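Local coordinates for protein toll (Drosophila melanogaster, PDB 4LXR) that binds the cleaved, active form of the cytokine spaetzle and signals across the membrane to set embryonic dorsal-ventral polarity and switch on antifungal defence, at residues I28-A31 with P36-R39; I247-N252 with G260-N265; N534-D539 with T579-I584; C610-R613 with A618-I621. All blocks are in the same frame, centred on the assembly; numbering follows the deposited sequence.

Contact 1 of 4, residues I28-A31 with P36-R39; sequences ICPA and PTFR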
loop_
_atom_site.group_PDB
_atom_site.type_symbol
_atom_site.label_atom_id
_atom_site.label_comp_id
_atom_site.label_asym_id
_atom_site.label_seq_id
_atom_site.Cartn_x
_atom_site.Cartn_y
_atom_site.Cartn_z
ATOM N N ILE A 28 24.409 15.301 -31.444
ATOM C CA ILE A 28 24.241 14.202 -32.396
ATOM C C ILE A 28 24.983 14.462 -33.700
ATOM O O ILE A 28 25.082 15.601 -34.163
ATOM C CB ILE A 28 22.755 13.832 -32.669
ATOM C CG1 ILE A 28 22.118 14.786 -33.669
ATOM C CG2 ILE A 28 21.952 13.797 -31.380
ATOM C CD1 ILE A 28 20.629 14.571 -33.824
ATOM N N CYS A 29 25.531 13.393 -34.267
ATOM C CA CYS A 29 26.299 13.470 -35.499
ATOM C C CYS A 29 25.944 12.273 -36.381
ATOM O O CYS A 29 25.971 11.131 -35.918
ATOM C CB CYS A 29 27.798 13.468 -35.194
ATOM S SG CYS A 29 28.377 14.770 -34.057
ATOM N N PRO A 30 25.576 12.525 -37.648
ATOM C CA PRO A 30 25.350 13.833 -38.279
ATOM C C PRO A 30 24.107 14.536 -37.733
ATOM O O PRO A 30 23.290 13.914 -37.053
ATOM C CB PRO A 30 25.128 13.477 -39.755
ATOM C CG PRO A 30 25.729 12.121 -39.924
ATOM C CD PRO A 30 25.480 11.426 -38.622
ATOM N N ALA A 31 23.973 15.823 -38.044
ATOM C CA ALA A 31 22.900 16.654 -37.509
ATOM C C ALA A 31 21.499 16.107 -37.764
ATOM O O ALA A 31 20.669 16.075 -36.859
ATOM C CB ALA A 31 23.016 18.080 -38.051
ATOM N N PRO A 36 21.944 8.511 -35.576
ATOM C CA PRO A 36 23.253 9.176 -35.606
ATOM C C PRO A 36 24.402 8.226 -35.306
ATOM O O PRO A 36 24.245 7.283 -34.527
ATOM C CB PRO A 36 23.138 10.236 -34.499
ATOM C CG PRO A 36 22.036 9.759 -33.620
ATOM C CD PRO A 36 21.071 9.051 -34.516
ATOM N N THR A 37 25.543 8.484 -35.937
ATOM C CA THR A 37 26.749 7.696 -35.728
ATOM C C THR A 37 27.210 7.887 -34.291
ATOM O O THR A 37 27.652 6.934 -33.630
ATOM C CB THR A 37 27.866 8.125 -36.696
ATOM O OG1 THR A 37 27.373 8.096 -38.039
ATOM C CG2 THR A 37 29.028 7.186 -36.616
ATOM N N PHE A 38 27.085 9.124 -33.813
ATOM C CA PHE A 38 27.482 9.482 -32.461
ATOM C C PHE A 38 26.412 10.293 -31.770
ATOM O O PHE A 38 25.786 11.167 -32.366
ATOM C CB PHE A 38 28.782 10.272 -32.468
ATOM C CG PHE A 38 29.929 9.514 -33.052
ATOM C CD1 PHE A 38 30.586 8.547 -32.308
ATOM C CD2 PHE A 38 30.339 9.743 -34.348
ATOM C CE1 PHE A 38 31.641 7.844 -32.844
ATOM C CE2 PHE A 38 31.394 9.037 -34.890
ATOM C CZ PHE A 38 32.043 8.087 -34.137
ATOM N N ARG A 39 26.208 9.987 -30.500
ATOM C CA ARG A 39 25.358 10.787 -29.658
ATOM C C ARG A 39 26.145 11.035 -28.395
ATOM O O ARG A 39 26.423 10.108 -27.648
ATOM C CB ARG A 39 24.055 10.052 -29.342
ATOM C CG ARG A 39 23.043 10.905 -28.614
ATOM C CD ARG A 39 21.787 10.114 -28.266
ATOM N NE ARG A 39 21.265 9.362 -29.405
ATOM C CZ ARG A 39 20.312 9.804 -30.221
ATOM N NH1 ARG A 39 19.773 10.998 -30.031
ATOM N NH2 ARG A 39 19.898 9.048 -31.230
#
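I28 lays its CG2 methyl alongside the arm of R39, 3.8 Å from NH1, and the two side chains run the same way out of one face of an antiparallel hairpin. The methyl meets the guanidinium obliquely, and NH1 also makes a long, weak ion pair with E26. In I28, CG1 sits between the backbone N and the carbonyl carbon (chi1 80°), which leaves CG2 beside the backbone N as the branch that touches R39. The CB of I28 also rests 4.1 Å from CB of P36. On the face that carries C29 and F38 the two CB atoms come within 4.3 Å, after which the phenyl ring leads away from the partner strand.

The backbone departs from a regular hairpin here. C29 N gives a hydrogen bond to F38 O (2.9 Å), while C29 O receives the N-H of F38 at 3.1 Å, nearly straight at 171°, and a second, weak bond from T37 N. Two consecutive residues, T37 and F38, thus face C29: a classic beta bulge. P36 CB packs at 3.3 Å against the same C29 O. Just beyond, a cis peptide bond leads into P30, whose CD lies 3.9 Å from OG1 of T37; that hydroxyl is hydrogen-bonded to Q62.

The contact belongs to the N-terminal end of the extracellular domain, where R39 also packs on K15 of a spaetzle chain. C29 is tied by a disulfide to C16, just ahead of strand 17-21, which flanks strand 24-29, while strand 47-52 runs along the other side of 38-43 and receives the F38 ring on I50 and C52.

Contact 2 of 4, residues I247-N252 with G260-N265; sequences INLSAN and GLFDHN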
loop_
_atom_site.group_PDB
_atom_site.type_symbol
_atom_site.label_atom_id
_atom_site.label_comp_id
_atom_site.label_asym_id
_atom_site.label_seq_id
_atom_site.Cartn_x
_atom_site.Cartn_y
_atom_site.Cartn_z
ATOM N N ILE A 247 31.618 -11.380 3.931
ATOM C CA ILE A 247 31.634 -12.559 3.107
ATOM C C ILE A 247 30.251 -12.824 2.537
ATOM O O ILE A 247 29.258 -12.855 3.276
ATOM C CB ILE A 247 32.122 -13.779 3.904
ATOM C CG1 ILE A 247 33.606 -13.620 4.254
ATOM C CG2 ILE A 247 31.914 -15.031 3.104
ATOM C CD1 ILE A 247 34.172 -14.740 5.162
ATOM N N ASN A 248 30.181 -13.000 1.219
ATOM C CA ASN A 248 28.922 -13.360 0.589
ATOM C C ASN A 248 28.974 -14.739 -0.066
ATOM O O ASN A 248 29.688 -14.938 -1.045
ATOM C CB ASN A 248 28.452 -12.292 -0.407
ATOM C CG ASN A 248 26.993 -12.502 -0.845
ATOM O OD1 ASN A 248 26.348 -13.458 -0.434
ATOM N ND2 ASN A 248 26.477 -11.595 -1.660
ATOM N N LEU A 249 28.184 -15.670 0.479
ATOM C CA LEU A 249 28.129 -17.041 0.012
ATOM C C LEU A 249 26.788 -17.377 -0.637
ATOM O O LEU A 249 26.483 -18.559 -0.827
ATOM C CB LEU A 249 28.318 -17.996 1.185
ATOM C CG LEU A 249 29.593 -17.862 2.028
ATOM C CD1 LEU A 249 29.605 -18.895 3.164
ATOM C CD2 LEU A 249 30.830 -18.014 1.155
ATOM N N SER A 250 25.998 -16.351 -0.970
ATOM C CA SER A 250 24.613 -16.545 -1.408
ATOM C C SER A 250 24.486 -17.296 -2.738
ATOM O O SER A 250 25.451 -17.461 -3.479
ATOM C CB SER A 250 23.869 -15.200 -1.517
ATOM O OG SER A 250 23.838 -14.505 -0.284
ATOM N N ALA A 251 23.270 -17.749 -3.019
ATOM C CA ALA A 251 22.912 -18.314 -4.308
ATOM C C ALA A 251 23.846 -19.435 -4.741
ATOM O O ALA A 251 24.173 -19.561 -5.910
ATOM C CB ALA A 251 22.829 -17.212 -5.375
ATOM N N ASN A 252 24.279 -20.243 -3.783
ATOM C CA ASN A 252 25.075 -21.412 -4.088
ATOM C C ASN A 252 24.285 -22.699 -3.823
ATOM O O ASN A 252 23.055 -22.669 -3.706
ATOM C CB ASN A 252 26.420 -21.372 -3.340
ATOM C CG ASN A 252 27.415 -20.417 -3.996
ATOM O OD1 ASN A 252 27.779 -20.601 -5.161
ATOM N ND2 ASN A 252 27.829 -19.378 -3.271
ATOM N N GLY A 260 33.590 -24.661 11.875
ATOM C CA GLY A 260 34.858 -23.950 11.890
ATOM C C GLY A 260 35.178 -23.174 10.620
ATOM O O GLY A 260 36.300 -22.699 10.456
ATOM N N LEU A 261 34.199 -23.042 9.723
ATOM C CA LEU A 261 34.382 -22.281 8.477
ATOM C C LEU A 261 34.888 -20.843 8.673
ATOM O O LEU A 261 35.571 -20.305 7.798
ATOM C CB LEU A 261 33.085 -22.268 7.648
ATOM C CG LEU A 261 33.144 -21.680 6.228
ATOM C CD1 LEU A 261 34.136 -22.425 5.365
ATOM C CD2 LEU A 261 31.751 -21.678 5.568
ATOM N N PHE A 262 34.555 -20.210 9.800
ATOM C CA PHE A 262 35.008 -18.832 10.030
ATOM C C PHE A 262 35.943 -18.661 11.218
ATOM O O PHE A 262 36.159 -17.542 11.676
ATOM C CB PHE A 262 33.825 -17.866 10.169
ATOM C CG PHE A 262 32.850 -17.941 9.034
ATOM C CD1 PHE A 262 33.253 -17.658 7.742
ATOM C CD2 PHE A 262 31.538 -18.310 9.256
ATOM C CE1 PHE A 262 32.364 -17.745 6.692
ATOM C CE2 PHE A 262 30.641 -18.395 8.214
ATOM C CZ PHE A 262 31.056 -18.113 6.925
ATOM N N ASP A 263 36.508 -19.763 11.704
ATOM C CA ASP A 263 37.343 -19.735 12.903
ATOM C C ASP A 263 38.566 -18.832 12.796
ATOM O O ASP A 263 39.021 -18.299 13.791
ATOM C CB ASP A 263 37.787 -21.151 13.288
ATOM C CG ASP A 263 36.734 -21.897 14.074
ATOM O OD1 ASP A 263 35.544 -21.493 14.018
ATOM O OD2 ASP A 263 37.099 -22.890 14.740
ATOM N N HIS A 264 39.100 -18.662 11.593
ATOM C CA HIS A 264 40.266 -17.797 11.407
ATOM C C HIS A 264 39.906 -16.398 10.923
ATOM O O HIS A 264 40.787 -15.574 10.671
ATOM C CB HIS A 264 41.266 -18.449 10.452
ATOM C CG HIS A 264 41.829 -19.733 10.972
ATOM N ND1 HIS A 264 41.489 -20.962 10.446
ATOM C CD2 HIS A 264 42.680 -19.982 11.994
ATOM C CE1 HIS A 264 42.125 -21.910 11.113
ATOM N NE2 HIS A 264 42.850 -21.342 12.059
ATOM N N ASN A 265 38.609 -16.128 10.807
ATOM C CA ASN A 265 38.137 -14.832 10.354
ATOM C C ASN A 265 37.430 -14.083 11.484
ATOM O O ASN A 265 36.190 -14.002 11.514
ATOM C CB ASN A 265 37.195 -15.013 9.168
ATOM C CG ASN A 265 37.702 -16.038 8.182
ATOM O OD1 ASN A 265 37.273 -17.188 8.194
ATOM N ND2 ASN A 265 38.641 -15.632 7.328
#
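I247, F262 and L249 carry this contact, which lies inside a single leucine-rich repeat, LRR 5, and joins the strand side of the coil to its return loop. I247 slides past F262 in the opposite direction, and its CD1 methyl reaches CE1 of the ring at 3.8 Å from an oblique angle. With CG1 anti to the carbonyl carbon (chi1 -68°) and the chain then extended, the isoleucine stretches its terminal methyl inward to the phenyl. L249 and F262 approach from opposite directions, and CD1 of the leucine meets the ring at its edge, near the ring plane, 4.1 Å from CZ. The same methyl also meets CD2 of L261 at 4.3 Å. L261 in turn places its CG over one face of the neighbouring ring, toward the rim, so F262 is touched at its edge and on a face by two leucines.

Polar bonds within each segment hold the backbone around this apolar centre. N248 OD1 takes the N-H of S250 at 3.0 Å, forming an Asx turn, and accepts the S250 hydroxyl at 2.7 Å on a lone pair. N252 ND2 bonds to L249 O at 2.9 Å from above the carbonyl plane. Two type I turns, G260 to D263 and F262 to N265, shape the loop that presents the ring.

Neighbouring coils complete the stack: N252 reaches back to N228 and I230, S250 OG forward to M274, and F262 packs on V271 of strand 270-273, which runs parallel to strand 246-248 on the side away from strand 222-224.

Contact 3 of 4, residues N534-D539 with T579-I584; sequences NPLVCD and TPVRQI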
loop_
_atom_site.group_PDB
_atom_site.type_symbol
_atom_site.label_atom_id
_atom_site.label_comp_id
_atom_site.label_asym_id
_atom_site.label_seq_id
_atom_site.Cartn_x
_atom_site.Cartn_y
_atom_site.Cartn_z
ATOM N N ASN A 534 -20.478 -2.046 5.088
ATOM C CA ASN A 534 -21.120 -2.778 6.159
ATOM C C ASN A 534 -22.559 -3.128 5.780
ATOM O O ASN A 534 -23.193 -2.396 5.015
ATOM C CB ASN A 534 -21.051 -1.972 7.452
ATOM C CG ASN A 534 -19.750 -2.200 8.195
ATOM O OD1 ASN A 534 -19.526 -3.284 8.741
ATOM N ND2 ASN A 534 -18.887 -1.187 8.225
ATOM N N PRO A 535 -23.074 -4.261 6.289
ATOM C CA PRO A 535 -24.418 -4.731 5.909
ATOM C C PRO A 535 -25.576 -4.017 6.640
ATOM O O PRO A 535 -26.398 -4.653 7.296
ATOM C CB PRO A 535 -24.374 -6.222 6.279
ATOM C CG PRO A 535 -23.420 -6.286 7.437
ATOM C CD PRO A 535 -22.365 -5.232 7.145
ATOM N N LEU A 536 -25.651 -2.702 6.500
ATOM C CA LEU A 536 -26.588 -1.900 7.284
ATOM C C LEU A 536 -28.056 -2.216 7.001
ATOM O O LEU A 536 -28.475 -2.283 5.842
ATOM C CB LEU A 536 -26.324 -0.417 7.037
ATOM C CG LEU A 536 -26.957 0.558 8.024
ATOM C CD1 LEU A 536 -26.350 0.374 9.411
ATOM C CD2 LEU A 536 -26.781 1.981 7.533
ATOM N N VAL A 537 -28.825 -2.438 8.066
ATOM C CA VAL A 537 -30.272 -2.602 7.941
ATOM C C VAL A 537 -30.913 -1.216 8.024
ATOM O O VAL A 537 -30.861 -0.560 9.067
ATOM C CB VAL A 537 -30.861 -3.534 9.036
ATOM C CG1 VAL A 537 -32.386 -3.489 9.014
ATOM C CG2 VAL A 537 -30.369 -4.975 8.854
ATOM N N CYS A 538 -31.484 -0.757 6.916
ATOM C CA CYS A 538 -32.050 0.587 6.859
ATOM C C CYS A 538 -33.528 0.616 7.237
ATOM O O CYS A 538 -34.405 0.691 6.375
ATOM C CB CYS A 538 -31.827 1.206 5.484
ATOM S SG CYS A 538 -30.081 1.419 5.087
ATOM N N ASP A 539 -33.779 0.541 8.541
ATOM C CA ASP A 539 -35.118 0.616 9.098
ATOM C C ASP A 539 -35.241 1.838 10.014
ATOM O O ASP A 539 -34.325 2.662 10.078
ATOM C CB ASP A 539 -35.515 -0.697 9.804
ATOM C CG ASP A 539 -34.565 -1.096 10.934
ATOM O OD1 ASP A 539 -33.808 -0.251 11.451
ATOM O OD2 ASP A 539 -34.594 -2.283 11.322
ATOM N N THR A 579 -28.975 1.267 -2.019
ATOM C CA THR A 579 -28.899 2.726 -2.060
ATOM C C THR A 579 -28.023 3.290 -0.947
ATOM O O THR A 579 -28.232 2.991 0.227
ATOM C CB THR A 579 -30.303 3.374 -2.005
ATOM O OG1 THR A 579 -30.677 3.628 -0.645
ATOM C CG2 THR A 579 -31.335 2.465 -2.670
ATOM N N PRO A 580 -27.032 4.111 -1.323
ATOM C CA PRO A 580 -26.083 4.707 -0.380
ATOM C C PRO A 580 -26.760 5.558 0.687
ATOM O O PRO A 580 -27.654 6.359 0.399
ATOM C CB PRO A 580 -25.195 5.572 -1.278
ATOM C CG PRO A 580 -25.280 4.920 -2.617
ATOM C CD PRO A 580 -26.694 4.435 -2.720
ATOM N N VAL A 581 -26.297 5.374 1.918
ATOM C CA VAL A 581 -26.864 5.994 3.113
ATOM C C VAL A 581 -27.191 7.492 3.006
ATOM O O VAL A 581 -28.190 7.953 3.563
ATOM C CB VAL A 581 -25.964 5.689 4.338
ATOM C CG1 VAL A 581 -25.789 6.901 5.231
ATOM C CG2 VAL A 581 -26.519 4.508 5.109
ATOM N N ARG A 582 -26.368 8.242 2.277
ATOM C CA ARG A 582 -26.592 9.677 2.106
ATOM C C ARG A 582 -27.866 9.958 1.299
ATOM O O ARG A 582 -28.577 10.932 1.562
ATOM C CB ARG A 582 -25.375 10.342 1.447
ATOM C CG ARG A 582 -25.344 11.861 1.577
ATOM C CD ARG A 582 -24.057 12.477 1.023
ATOM N NE ARG A 582 -23.924 12.317 -0.426
ATOM C CZ ARG A 582 -23.068 13.000 -1.184
ATOM N NH1 ARG A 582 -22.262 13.907 -0.642
ATOM N NH2 ARG A 582 -23.018 12.782 -2.493
ATOM N N GLN A 583 -28.152 9.086 0.334
ATOM C CA GLN A 583 -29.286 9.264 -0.571
ATOM C C GLN A 583 -30.629 8.897 0.055
ATOM O O GLN A 583 -31.678 9.098 -0.552
ATOM C CB GLN A 583 -29.091 8.427 -1.836
ATOM C CG GLN A 583 -27.903 8.827 -2.688
ATOM C CD GLN A 583 -27.806 7.998 -3.958
ATOM O OE1 GLN A 583 -26.806 8.051 -4.677
ATOM N NE2 GLN A 583 -28.850 7.224 -4.238
ATOM N N ILE A 584 -30.600 8.346 1.261
ATOM C CA ILE A 584 -31.829 7.892 1.899
ATOM C C ILE A 584 -32.691 9.057 2.363
ATOM O O ILE A 584 -32.194 10.011 2.965
ATOM C CB ILE A 584 -31.533 6.988 3.098
ATOM C CG1 ILE A 584 -30.726 5.781 2.653
ATOM C CG2 ILE A 584 -32.816 6.525 3.764
ATOM C CD1 ILE A 584 -30.276 4.947 3.808
#
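In the first LRRCT cap, which closes the larger leucine-rich solenoid of the ectodomain, residues 534-539 meet a loop about 40 residues further on. Both contacts across it are apolar and made by methyls and sulfur. L536 and V581 cross at about a right angle, with CD2 of the leucine against CG2 of the valine at 3.5 Å, a close approach for two methyl groups. The leucine gets there with CG anti to the backbone N (chi1 -165°), which carries its branched end toward the loop. All four residues that touch are buried.

The loop itself turns tightly: Q583 N bonds to P580 O at 2.8 Å, and residues 581-583 have helical backbone angles without forming a regular helix. This bend delivers V581 and I584 to the same partner segment. V581 also packs on F545, I546 and V549 of helix 543-549, and I584 on I546, so the loop packs on that helix as well as on the segment holding strand 536-537. Strand 536-537 pairs in parallel with 570-572, the strand that supplies the other half of the disulfide from C538, C570.

C538 is the centre of an inverse gamma turn, and its sulfur is directed at the loop as well as bonded to C570: the terminal methyl CD1 of I584 rests against SG at 3.8 Å.

Contact 4 of 4, residues C610-R613 with A618-I621; sequences CHVR and ALVI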
loop_
_atom_site.group_PDB
_atom_site.type_symbol
_atom_site.label_atom_id
_atom_site.label_comp_id
_atom_site.label_asym_id
_atom_site.label_seq_id
_atom_site.Cartn_x
_atom_site.Cartn_y
_atom_site.Cartn_z
ATOM N N CYS A 610 -48.858 -2.987 8.603
ATOM C CA CYS A 610 -48.689 -1.835 9.480
ATOM C C CYS A 610 -47.208 -1.589 9.731
ATOM O O CYS A 610 -46.441 -2.530 9.891
ATOM C CB CYS A 610 -49.398 -2.062 10.823
ATOM S SG CYS A 610 -51.105 -2.695 10.719
ATOM N N HIS A 611 -46.797 -0.329 9.766
ATOM C CA HIS A 611 -45.409 -0.030 10.108
ATOM C C HIS A 611 -45.309 1.287 10.850
ATOM O O HIS A 611 -46.281 2.041 10.943
ATOM C CB HIS A 611 -44.521 0.005 8.862
ATOM C CG HIS A 611 -44.920 1.058 7.874
ATOM N ND1 HIS A 611 -45.744 0.795 6.801
ATOM C CD2 HIS A 611 -44.622 2.377 7.803
ATOM C CE1 HIS A 611 -45.926 1.905 6.106
ATOM N NE2 HIS A 611 -45.255 2.879 6.693
ATOM N N VAL A 612 -44.115 1.555 11.362
ATOM C CA VAL A 612 -43.823 2.765 12.109
ATOM C C VAL A 612 -42.756 3.562 11.373
ATOM O O VAL A 612 -41.762 3.007 10.895
ATOM C CB VAL A 612 -43.346 2.433 13.537
ATOM C CG1 VAL A 612 -42.626 3.609 14.159
ATOM C CG2 VAL A 612 -44.516 2.008 14.403
ATOM N N ARG A 613 -42.974 4.865 11.277
ATOM C CA ARG A 613 -42.052 5.762 10.608
ATOM C C ARG A 613 -41.487 6.677 11.682
ATOM O O ARG A 613 -42.212 7.508 12.221
ATOM C CB ARG A 613 -42.819 6.580 9.567
ATOM C CG ARG A 613 -41.962 7.357 8.594
ATOM C CD ARG A 613 -42.781 8.470 7.943
ATOM N NE ARG A 613 -44.028 7.987 7.366
ATOM C CZ ARG A 613 -45.220 8.520 7.601
ATOM N NH1 ARG A 613 -45.340 9.565 8.404
ATOM N NH2 ARG A 613 -46.298 8.015 7.024
ATOM N N ALA A 618 -44.885 8.246 13.248
ATOM C CA ALA A 618 -46.186 7.832 12.747
ATOM C C ALA A 618 -46.380 6.323 12.709
ATOM O O ALA A 618 -45.558 5.590 12.159
ATOM C CB ALA A 618 -46.441 8.431 11.371
ATOM N N LEU A 619 -47.478 5.870 13.307
ATOM C CA LEU A 619 -47.971 4.517 13.100
ATOM C C LEU A 619 -48.866 4.511 11.858
ATOM O O LEU A 619 -49.888 5.204 11.804
ATOM C CB LEU A 619 -48.764 4.046 14.312
ATOM C CG LEU A 619 -49.487 2.712 14.125
ATOM C CD1 LEU A 619 -48.487 1.550 14.042
ATOM C CD2 LEU A 619 -50.512 2.489 15.225
ATOM N N VAL A 620 -48.462 3.743 10.855
ATOM C CA VAL A 620 -49.170 3.690 9.591
ATOM C C VAL A 620 -49.880 2.356 9.455
ATOM O O VAL A 620 -49.238 1.307 9.413
ATOM C CB VAL A 620 -48.197 3.864 8.418
ATOM C CG1 VAL A 620 -48.915 3.703 7.098
ATOM C CG2 VAL A 620 -47.513 5.213 8.500
ATOM N N ILE A 621 -51.208 2.395 9.395
ATOM C CA ILE A 621 -52.005 1.190 9.218
ATOM C C ILE A 621 -52.657 1.154 7.842
ATOM O O ILE A 621 -53.554 1.949 7.550
ATOM C CB ILE A 621 -53.095 1.078 10.281
ATOM C CG1 ILE A 621 -52.476 1.028 11.673
ATOM C CG2 ILE A 621 -53.954 -0.155 10.040
ATOM C CD1 ILE A 621 -53.506 1.075 12.774
#
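H611 and V620 face each other in a hydrogen-bonded pair of this antiparallel hairpin, and both of their backbone groups are satisfied. H611 N donates to V620 O at 3.0 Å, and V620 N returns a nearly straight bond to H611 O at 2.8 Å. The next such pair repeats the pattern, R613 N to A618 O at 2.8 Å and A618 N to R613 O at 3.0 Å. Outward backbone groups bond to flanking strands: C610 with L593 and V612 with C591 on one flank, L619 with L643 and E645 and I621 with E645 on the other.

With H611 CG between the backbone N and the carbonyl carbon (chi1 61°), the imidazole stands beside the valine, one face turned to V620 CB in a CH-pi contact, NE2 to CB 3.5 Å. With an alanine at H611 that face is gone, and the V620 isopropyl group would probably be left without cover on that side. R613 bends at chi3 so that NH2 reaches V620 CG2 at 3.4 Å.

The LRRNT module thus contains a hairpin whose inward backbone polarity is paid for between its own strands, leaving the side chains to add apolar contacts, while the R613 charge is met by a salt bridge from NH1 to D616 in the turn.

How the contacts relate
The four contacts follow one another along the ectodomain. Contacts 1 and 2 both belong to the larger solenoid, with centres about 50 Å apart, and both come near spaetzle: R39 of contact 1 packs on one spaetzle chain, and contact 2 touches two spaetzle chains through N248, S250 and A251. Contacts 3 and 4 lie on the other side of the chain's centre, and no other protein chain touches their segments. They sit where one solenoid ends and the next begins, contact 3 in LRRCT 1 and contact 4 in LRRNT, about 20 Å between centres and about 7 Å between nearest atoms, without touching. The greatest separation, about 86 Å between centres, is that of contacts 1 and 4.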